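Local structure of histidinol dehydrogenase (6AN0) at residues A251-V256 with L282-M287; D259-A264 with M287-Q292; I273-D278 with I321-L326. The protein probably catalyses, with zinc and NAD, the two-step oxidation of L-histidinol through L-histidinaldehyde to L-histidine, the last step of histidine biosynthesis. One frame throughout, in Å; residues are numbered along the deposited sequence.

Contact 1: residues A251-V256 with L282-M287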
loop_
_atom_site.group_PDB
_atom_site.type_symbol
_atom_site.label_atom_id
_atom_site.label_comp_id
_atom_site.label_asym_id
_atom_site.label_seq_id
_atom_site.Cartn_x
_atom_site.Cartn_y
_atom_site.Cartn_z
ATOM N N ALA A 251 -7.842 25.399 25.532
ATOM C CA ALA A 251 -8.636 25.321 24.321
ATOM C C ALA A 251 -9.740 26.377 24.343
ATOM O O ALA A 251 -10.156 26.859 25.398
ATOM C CB ALA A 251 -9.245 23.925 24.168
ATOM N N ASN A 252 -10.207 26.743 23.149
ATOM C CA ASN A 252 -11.298 27.694 23.007
ATOM C C ASN A 252 -12.576 26.911 22.744
ATOM O O ASN A 252 -12.718 26.327 21.659
ATOM C CB ASN A 252 -11.020 28.674 21.864
ATOM C CG ASN A 252 -12.085 29.754 21.736
ATOM O OD1 ASN A 252 -13.281 29.473 21.757
ATOM N ND2 ASN A 252 -11.647 31.000 21.584
ATOM N N PRO A 253 -13.518 26.856 23.690
ATOM C CA PRO A 253 -14.725 26.041 23.466
ATOM C C PRO A 253 -15.507 26.425 22.219
ATOM O O PRO A 253 -16.103 25.540 21.587
ATOM C CB PRO A 253 -15.536 26.264 24.752
ATOM C CG PRO A 253 -14.488 26.530 25.784
ATOM C CD PRO A 253 -13.433 27.345 25.074
ATOM N N GLU A 254 -15.530 27.708 21.836
ATOM C CA GLU A 254 -16.193 28.075 20.586
ATOM C C GLU A 254 -15.505 27.428 19.393
ATOM O O GLU A 254 -16.173 26.955 18.466
ATOM C CB GLU A 254 -16.229 29.591 20.397
ATOM C CG GLU A 254 -17.032 29.992 19.149
ATOM C CD GLU A 254 -16.942 31.467 18.823
ATOM O OE1 GLU A 254 -15.862 32.067 19.017
ATOM O OE2 GLU A 254 -17.956 32.026 18.366
ATOM N N PHE A 255 -14.166 27.411 19.395
ATOM C CA PHE A 255 -13.423 26.794 18.296
ATOM C C PHE A 255 -13.651 25.288 18.264
ATOM O O PHE A 255 -13.873 24.702 17.197
ATOM C CB PHE A 255 -11.918 27.065 18.424
ATOM C CG PHE A 255 -11.507 28.508 18.285
ATOM C CD1 PHE A 255 -12.431 29.530 18.128
ATOM C CD2 PHE A 255 -10.150 28.836 18.322
ATOM C CE1 PHE A 255 -12.017 30.837 18.012
ATOM C CE2 PHE A 255 -9.731 30.144 18.210
ATOM C CZ PHE A 255 -10.665 31.152 18.060
ATOM N N VAL A 256 -13.573 24.641 19.431
ATOM C CA VAL A 256 -13.715 23.187 19.490
ATOM C C VAL A 256 -15.102 22.764 19.011
ATOM O O VAL A 256 -15.241 21.815 18.230
ATOM C CB VAL A 256 -13.425 22.680 20.918
ATOM C CG1 VAL A 256 -13.794 21.205 21.049
ATOM C CG2 VAL A 256 -11.945 22.890 21.274
ATOM N N LEU A 282 -15.634 20.481 28.853
ATOM C CA LEU A 282 -16.668 19.695 28.188
ATOM C C LEU A 282 -18.008 20.423 28.198
ATOM O O LEU A 282 -18.667 20.547 27.159
ATOM C CB LEU A 282 -16.786 18.325 28.856
ATOM C CG LEU A 282 -17.807 17.382 28.221
ATOM C CD1 LEU A 282 -17.435 17.037 26.773
ATOM C CD2 LEU A 282 -17.949 16.127 29.060
ATOM N N GLN A 283 -18.424 20.926 29.365
ATOM C CA GLN A 283 -19.720 21.594 29.458
ATOM C C GLN A 283 -19.773 22.848 28.588
ATOM O O GLN A 283 -20.771 23.090 27.898
ATOM C CB GLN A 283 -20.033 21.925 30.920
ATOM N N GLN A 284 -18.713 23.663 28.600
ATOM C CA GLN A 284 -18.715 24.871 27.776
ATOM C C GLN A 284 -18.741 24.530 26.290
ATOM O O GLN A 284 -19.425 25.199 25.504
ATOM C CB GLN A 284 -17.500 25.737 28.094
ATOM C CG GLN A 284 -17.623 26.546 29.368
ATOM C CD GLN A 284 -16.466 27.511 29.541
ATOM O OE1 GLN A 284 -16.116 28.249 28.618
ATOM N NE2 GLN A 284 -15.857 27.500 30.722
ATOM N N THR A 285 -17.987 23.502 25.886
ATOM C CA THR A 285 -17.953 23.105 24.482
ATOM C C THR A 285 -19.305 22.565 24.027
ATOM O O THR A 285 -19.744 22.843 22.907
ATOM C CB THR A 285 -16.857 22.063 24.260
ATOM O OG1 THR A 285 -15.593 22.596 24.679
ATOM C CG2 THR A 285 -16.769 21.682 22.794
ATOM N N LEU A 286 -19.976 21.788 24.877
ATOM C CA LEU A 286 -21.284 21.249 24.507
ATOM C C LEU A 286 -22.327 22.350 24.397
ATOM O O LEU A 286 -23.215 22.293 23.536
ATOM C CB LEU A 286 -21.724 20.198 25.521
ATOM C CG LEU A 286 -20.950 18.884 25.445
ATOM C CD1 LEU A 286 -21.453 17.890 26.474
ATOM C CD2 LEU A 286 -21.055 18.317 24.055
ATOM N N MET A 287 -22.252 23.352 25.273
ATOM C CA MET A 287 -23.136 24.506 25.142
ATOM C C MET A 287 -22.917 25.203 23.808
ATOM O O MET A 287 -23.879 25.604 23.140
ATOM C CB MET A 287 -22.902 25.481 26.298
ATOM C CG MET A 287 -23.336 24.967 27.662
ATOM S SD MET A 287 -22.878 26.080 29.012
ATOM C CE MET A 287 -23.656 27.606 28.478
#
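Pro253, the residue that leans on Thr285 and Gln284, starts a helix whose cap is the preceding Asn252, and the side-chain oxygen OD1 of Asn252 is gripped by two backbone N-H groups. Phe255 N reaches it at 3.3 Å and Glu254 N at 2.9 Å, the latter a weak bond because it is strongly bent. The donor Phe255 N sits above the carbonyl plane of the Asn252 amide, not on a lone pair. The other end of that amide, Asn252 ND2, lies 3.5 Å above the plane of the Phe255 ring, over its centre. The two bonds cap the first turn of the helix, the turn from which Pro253 meets segment 282-287.

Two adjacent ring atoms of Pro253 do the touching. CB of Pro253 approaches OG1 of Thr285 at 3.7 Å, and CG of Pro253 lies 3.7 Å from OE1 of Gln284. The backbones come unusually near here, with Pro253 CA and Thr285 CA 4.5 Å apart. Thr285 turns its hydroxyl back along its own helix, where OG1 is hydrogen-bonded to Ile281 O; against CB of Pro253 it makes a van der Waals contact. The methyl CG2 of Thr285 stands anti to the backbone N (the hydroxyl's chi1 is -57°), which aims it at Val256. There it meets CG1 of Val256 at 3.5 Å, a tight carbon pair, with the two side chains crossing at about a right angle.

The contact joins the N-terminal turn of helix 253-264 to the middle of helix 279-293. Val256 and Thr285 both rest on Leu274 of strand 271-276 beneath them, while Glu254 and Phe255 pack against Val429 and Arg430 of the second subunit.

Contact 2: residues D259-A264 with M287-Q292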
loop_
_atom_site.group_PDB
_atom_site.type_symbol
_atom_site.label_atom_id
_atom_site.label_comp_id
_atom_site.label_asym_id
_atom_site.label_seq_id
_atom_site.Cartn_x
_atom_site.Cartn_y
_atom_site.Cartn_z
ATOM N N ASP A 259 -15.226 22.956 15.279
ATOM C CA ASP A 259 -14.487 21.855 14.660
ATOM C C ASP A 259 -15.302 20.565 14.672
ATOM O O ASP A 259 -15.395 19.865 13.652
ATOM C CB ASP A 259 -13.146 21.660 15.370
ATOM C CG ASP A 259 -12.206 22.847 15.161
ATOM O OD1 ASP A 259 -12.368 23.546 14.138
ATOM O OD2 ASP A 259 -11.312 23.081 16.005
ATOM N N LEU A 260 -15.892 20.230 15.822
ATOM C CA LEU A 260 -16.763 19.061 15.904
ATOM C C LEU A 260 -17.894 19.150 14.892
ATOM O O LEU A 260 -18.202 18.174 14.197
ATOM C CB LEU A 260 -17.339 18.924 17.312
ATOM C CG LEU A 260 -16.358 18.672 18.454
ATOM C CD1 LEU A 260 -17.116 18.687 19.768
ATOM C CD2 LEU A 260 -15.630 17.340 18.237
ATOM N N LEU A 261 -18.548 20.310 14.814
ATOM C CA LEU A 261 -19.684 20.429 13.907
ATOM C C LEU A 261 -19.243 20.402 12.452
ATOM O O LEU A 261 -20.003 19.951 11.589
ATOM C CB LEU A 261 -20.474 21.696 14.220
ATOM C CG LEU A 261 -21.266 21.590 15.529
ATOM C CD1 LEU A 261 -21.845 22.923 15.935
ATOM C CD2 LEU A 261 -22.382 20.564 15.380
ATOM N N SER A 262 -18.022 20.860 12.157
ATOM C CA SER A 262 -17.535 20.778 10.784
ATOM C C SER A 262 -17.416 19.326 10.335
ATOM O O SER A 262 -17.779 18.991 9.202
ATOM C CB SER A 262 -16.200 21.520 10.635
ATOM O OG SER A 262 -15.130 20.856 11.284
ATOM N N GLN A 263 -16.938 18.443 11.213
ATOM C CA GLN A 263 -16.881 17.029 10.865
ATOM C C GLN A 263 -18.277 16.401 10.833
ATOM O O GLN A 263 -18.574 15.589 9.947
ATOM C CB GLN A 263 -15.986 16.286 11.859
ATOM C CG GLN A 263 -15.866 14.791 11.569
ATOM C CD GLN A 263 -15.273 14.538 10.204
ATOM O OE1 GLN A 263 -15.951 14.062 9.295
ATOM N NE2 GLN A 263 -14.006 14.873 10.047
ATOM N N ALA A 264 -19.151 16.772 11.781
ATOM C CA ALA A 264 -20.467 16.129 11.884
ATOM C C ALA A 264 -21.338 16.405 10.669
ATOM O O ALA A 264 -22.129 15.542 10.269
ATOM C CB ALA A 264 -21.206 16.594 13.138
ATOM N N MET A 287 -22.252 23.352 25.273
ATOM C CA MET A 287 -23.136 24.506 25.142
ATOM C C MET A 287 -22.917 25.203 23.808
ATOM O O MET A 287 -23.879 25.604 23.140
ATOM C CB MET A 287 -22.902 25.481 26.298
ATOM C CG MET A 287 -23.336 24.967 27.662
ATOM S SD MET A 287 -22.878 26.080 29.012
ATOM C CE MET A 287 -23.656 27.606 28.478
ATOM N N GLN A 288 -21.650 25.359 23.405
ATOM C CA GLN A 288 -21.347 25.956 22.109
ATOM C C GLN A 288 -21.864 25.087 20.969
ATOM O O GLN A 288 -22.357 25.606 19.962
ATOM C CB GLN A 288 -19.839 26.173 21.975
ATOM C CG GLN A 288 -19.306 27.397 22.720
ATOM C CD GLN A 288 -19.631 28.708 22.023
ATOM O OE1 GLN A 288 -20.057 28.726 20.870
ATOM N NE2 GLN A 288 -19.424 29.816 22.727
ATOM N N VAL A 289 -21.752 23.763 21.106
ATOM C CA VAL A 289 -22.269 22.862 20.076
ATOM C C VAL A 289 -23.764 23.070 19.902
ATOM O O VAL A 289 -24.263 23.193 18.778
ATOM C CB VAL A 289 -21.953 21.397 20.425
ATOM C CG1 VAL A 289 -22.781 20.448 19.541
ATOM C CG2 VAL A 289 -20.468 21.115 20.278
ATOM N N GLU A 290 -24.502 23.114 21.019
ATOM C CA GLU A 290 -25.948 23.269 20.935
ATOM C C GLU A 290 -26.316 24.586 20.265
ATOM O O GLU A 290 -27.193 24.625 19.392
ATOM C CB GLU A 290 -26.575 23.188 22.334
ATOM C CG GLU A 290 -26.512 21.803 22.969
ATOM C CD GLU A 290 -26.967 20.698 22.023
ATOM O OE1 GLU A 290 -26.163 19.783 21.742
ATOM O OE2 GLU A 290 -28.124 20.747 21.554
ATOM N N ASN A 291 -25.657 25.679 20.668
ATOM C CA ASN A 291 -25.973 26.988 20.102
ATOM C C ASN A 291 -25.598 27.068 18.626
ATOM O O ASN A 291 -26.383 27.563 17.809
ATOM C CB ASN A 291 -25.271 28.089 20.890
ATOM C CG ASN A 291 -25.901 28.319 22.242
ATOM O OD1 ASN A 291 -27.021 27.873 22.499
ATOM N ND2 ASN A 291 -25.191 29.025 23.115
ATOM N N GLN A 292 -24.408 26.585 18.265
ATOM C CA GLN A 292 -23.983 26.641 16.870
ATOM C C GLN A 292 -24.795 25.708 15.984
ATOM O O GLN A 292 -25.029 26.020 14.812
ATOM C CB GLN A 292 -22.493 26.302 16.748
ATOM C CG GLN A 292 -21.578 27.344 17.356
ATOM C CD GLN A 292 -20.116 26.998 17.164
ATOM O OE1 GLN A 292 -19.739 26.433 16.139
ATOM N NE2 GLN A 292 -19.286 27.329 18.151
#
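Leu261 packs against both Val289 and Gln292, which stand one helical turn apart, while Leu260 reaches Val289 alone; the residue before them, Gln288, takes part through its amide. Gln288 packs on Glu254 and Ala257 farther back in helix 253-264, and its OE1 accepts a hydrogen bond from Gln292 NE2 at 3.2 Å. The bond is nearly straight at its hydrogen, 170°, and lies in the plane of the Gln292 amide.

Val289 comes next, and each of its methyls finds a different leucine. CG2 of Val289 meets CD1 of Leu260 at 4.2 Å, the two side chains crossing at about a right angle; CG1, anti to the backbone N with chi1 166°, meets CD2 of Leu261, also at 4.2 Å. The second leucine reaches further: CD1 of Leu261 comes within 3.7 Å of the backbone oxygen of Val289.

Gln292 meets the same leucine one turn on. Its CB makes the closest approach, 3.5 Å from CD1 of Leu261, and the extended chain leaves OE1 of Gln292 still 4.1 Å from that methyl. NE2 of Gln292 also donates to Glu254 O, which leaves this buried amide nitrogen bonded both within its own helix and to the neighbouring one.

The helix axes approach to 10.3 Å and cross at -51°, with the CA atoms of Leu261 and Val289 the closest pair, 7.1 Å apart. On the same helix as the leucines, Asp259 forms a salt bridge with Arg430 of the second subunit, and Gln263, predicted to bind zinc and substrate, hydrogen-bonds to Ser241. Such a pair of consecutive helices, joined through strand 271-276 and lying on one face of a parallel sheet, is typical of a Rossmann-like alpha/beta domain.

Contact 3: residues I273-D278 with I321-L326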
loop_
_atom_site.group_PDB
_atom_site.type_symbol
_atom_site.label_atom_id
_atom_site.label_comp_id
_atom_site.label_asym_id
_atom_site.label_seq_id
_atom_site.Cartn_x
_atom_site.Cartn_y
_atom_site.Cartn_z
ATOM N N ILE A 273 -15.341 12.593 18.425
ATOM C CA ILE A 273 -14.947 12.248 19.782
ATOM C C ILE A 273 -14.275 13.469 20.381
ATOM O O ILE A 273 -13.335 14.006 19.787
ATOM C CB ILE A 273 -13.978 11.048 19.814
ATOM C CG1 ILE A 273 -14.578 9.844 19.080
ATOM C CG2 ILE A 273 -13.633 10.688 21.259
ATOM C CD1 ILE A 273 -15.712 9.201 19.815
ATOM N N LEU A 274 -14.762 13.918 21.539
ATOM C CA LEU A 274 -14.135 15.006 22.288
ATOM C C LEU A 274 -13.587 14.459 23.603
ATOM O O LEU A 274 -14.344 13.932 24.425
ATOM C CB LEU A 274 -15.137 16.139 22.549
ATOM C CG LEU A 274 -14.707 17.271 23.495
ATOM C CD1 LEU A 274 -13.467 17.992 22.971
ATOM C CD2 LEU A 274 -15.848 18.265 23.710
ATOM N N LEU A 275 -12.273 14.572 23.790
ATOM C CA LEU A 275 -11.603 14.222 25.037
ATOM C C LEU A 275 -11.176 15.514 25.713
ATOM O O LEU A 275 -10.534 16.355 25.075
ATOM C CB LEU A 275 -10.371 13.340 24.781
ATOM C CG LEU A 275 -10.538 12.071 23.940
ATOM C CD1 LEU A 275 -9.203 11.339 23.857
ATOM C CD2 LEU A 275 -11.608 11.170 24.530
ATOM N N THR A 276 -11.551 15.698 26.980
ATOM C CA THR A 276 -11.141 16.893 27.712
ATOM C C THR A 276 -10.479 16.489 29.021
ATOM O O THR A 276 -10.745 15.409 29.558
ATOM C CB THR A 276 -12.324 17.850 28.013
ATOM O OG1 THR A 276 -13.182 17.267 28.999
ATOM C CG2 THR A 276 -13.135 18.141 26.768
ATOM N N THR A 277 -9.611 17.365 29.538
ATOM C CA THR A 277 -9.004 17.111 30.839
ATOM C C THR A 277 -9.810 17.660 32.010
ATOM O O THR A 277 -9.424 17.418 33.157
ATOM C CB THR A 277 -7.573 17.669 30.921
ATOM O OG1 THR A 277 -7.564 19.069 30.603
ATOM C CG2 THR A 277 -6.649 16.913 29.977
ATOM N N ASP A 278 -10.898 18.398 31.781
ATOM C CA ASP A 278 -11.808 18.647 32.895
ATOM C C ASP A 278 -13.222 18.876 32.376
ATOM O O ASP A 278 -13.447 19.156 31.195
ATOM C CB ASP A 278 -11.314 19.788 33.828
ATOM C CG ASP A 278 -11.581 21.210 33.308
ATOM O OD1 ASP A 278 -12.537 21.468 32.547
ATOM O OD2 ASP A 278 -10.814 22.110 33.723
ATOM N N ILE A 321 -4.173 11.017 25.055
ATOM C CA ILE A 321 -3.370 10.510 23.940
ATOM C C ILE A 321 -3.467 8.991 23.861
ATOM O O ILE A 321 -3.567 8.415 22.768
ATOM C CB ILE A 321 -1.903 10.965 24.090
ATOM C CG1 ILE A 321 -1.783 12.497 24.053
ATOM C CG2 ILE A 321 -1.019 10.316 23.020
ATOM C CD1 ILE A 321 -1.858 13.082 22.675
ATOM N N ALA A 322 -3.417 8.315 25.017
ATOM C CA ALA A 322 -3.510 6.859 25.024
ATOM C C ALA A 322 -4.863 6.398 24.500
ATOM O O ALA A 322 -4.939 5.448 23.716
ATOM C CB ALA A 322 -3.251 6.310 26.433
ATOM N N PHE A 323 -5.946 7.071 24.901
ATOM C CA PHE A 323 -7.250 6.781 24.304
ATOM C C PHE A 323 -7.221 7.019 22.799
ATOM O O PHE A 323 -7.706 6.190 22.015
ATOM C CB PHE A 323 -8.337 7.628 24.967
ATOM C CG PHE A 323 -9.737 7.286 24.523
ATOM C CD1 PHE A 323 -10.582 6.563 25.354
ATOM C CD2 PHE A 323 -10.215 7.695 23.279
ATOM C CE1 PHE A 323 -11.873 6.246 24.951
ATOM C CE2 PHE A 323 -11.494 7.381 22.868
ATOM C CZ PHE A 323 -12.333 6.652 23.712
ATOM N N SER A 324 -6.652 8.154 22.370
ATOM C CA SER A 324 -6.624 8.465 20.943
ATOM C C SER A 324 -5.852 7.409 20.162
ATOM O O SER A 324 -6.240 7.038 19.046
ATOM C CB SER A 324 -6.007 9.852 20.717
ATOM O OG SER A 324 -6.031 10.203 19.339
ATOM N N ASN A 325 -4.752 6.911 20.734
ATOM C CA ASN A 325 -3.942 5.912 20.043
ATOM C C ASN A 325 -4.692 4.591 19.895
ATOM O O ASN A 325 -4.512 3.881 18.896
ATOM C CB ASN A 325 -2.613 5.707 20.783
ATOM C CG ASN A 325 -1.637 6.880 20.603
ATOM O OD1 ASN A 325 -1.700 7.620 19.616
ATOM N ND2 ASN A 325 -0.708 7.028 21.550
ATOM N N LEU A 326 -5.553 4.259 20.857
ATOM C CA LEU A 326 -6.412 3.083 20.723
ATOM C C LEU A 326 -7.514 3.307 19.689
ATOM O O LEU A 326 -7.905 2.370 18.981
ATOM C CB LEU A 326 -7.027 2.726 22.082
ATOM C CG LEU A 326 -6.066 2.263 23.182
ATOM C CD1 LEU A 326 -6.819 1.946 24.471
ATOM C CD2 LEU A 326 -5.271 1.066 22.727
#
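Ile273 meets Phe323 with its branch methyl: CG2 of Ile273 lies 4.3 Å from CE2 of the ring, approaching obliquely. The next inward-facing residue of the strand, Leu275, carries most of the contact. Its CG is anti to the carbonyl carbon (chi1 -53°), and this extends both methyls to the helix. CD1 of Leu275 touches CD2 of Phe323 at 3.8 Å and also approaches Ser324 N at the backbone, while CD2 of Leu275 sits over one face of the ring, 4.3 Å from its centroid and 23° off the normal, a CH-pi contact displaced toward the rim. Phe323, with CG anti to its backbone N, drops from the helix onto the strand, and Trp20 meets it edge-to-face.

Thr276 faces the other side of the sheet, and its OG1 donates to Asp278 O at 2.9 Å where the strand turns away. Asp278 then caps the following helix through Ile281 N.

Strand 273-276 and helix 321-326 run nearly antiparallel, 159° between their directions, with axes 10.0 Å apart. Leu244 of the neighbouring strand and Ile312 on the other flank join the same apolar layer. With methyls and an aromatic ring doing the side-chain work, the attraction between these two segments is apolar, with burial and dispersion in place of polar bonds.

In the fold
Contacts 1 and 2 are successive sections of one interface between helices 253-264 and 279-293, their centres about 9 Å apart; Thr285 CG2 of contact 1 lies 4.3 Å from Leu260 CD1 of contact 2. Contact 3 lies across the parallel sheet, its centre about 15 Å from that of contact 1 and about 18 Å from that of contact 2. Strand 271-276 links the two layers: Leu274 faces the helix pair, its CD2 4.2 Å from Leu260 CD1, while Ile273 and Leu275 face helix 317-327. Contact 2 includes Gln263; the side chain of Leu261 is about 11 Å from a bound zinc ion. Ser324 of contact 3 is about 9 Å, side chain to side chain, from His331, a predicted proton acceptor.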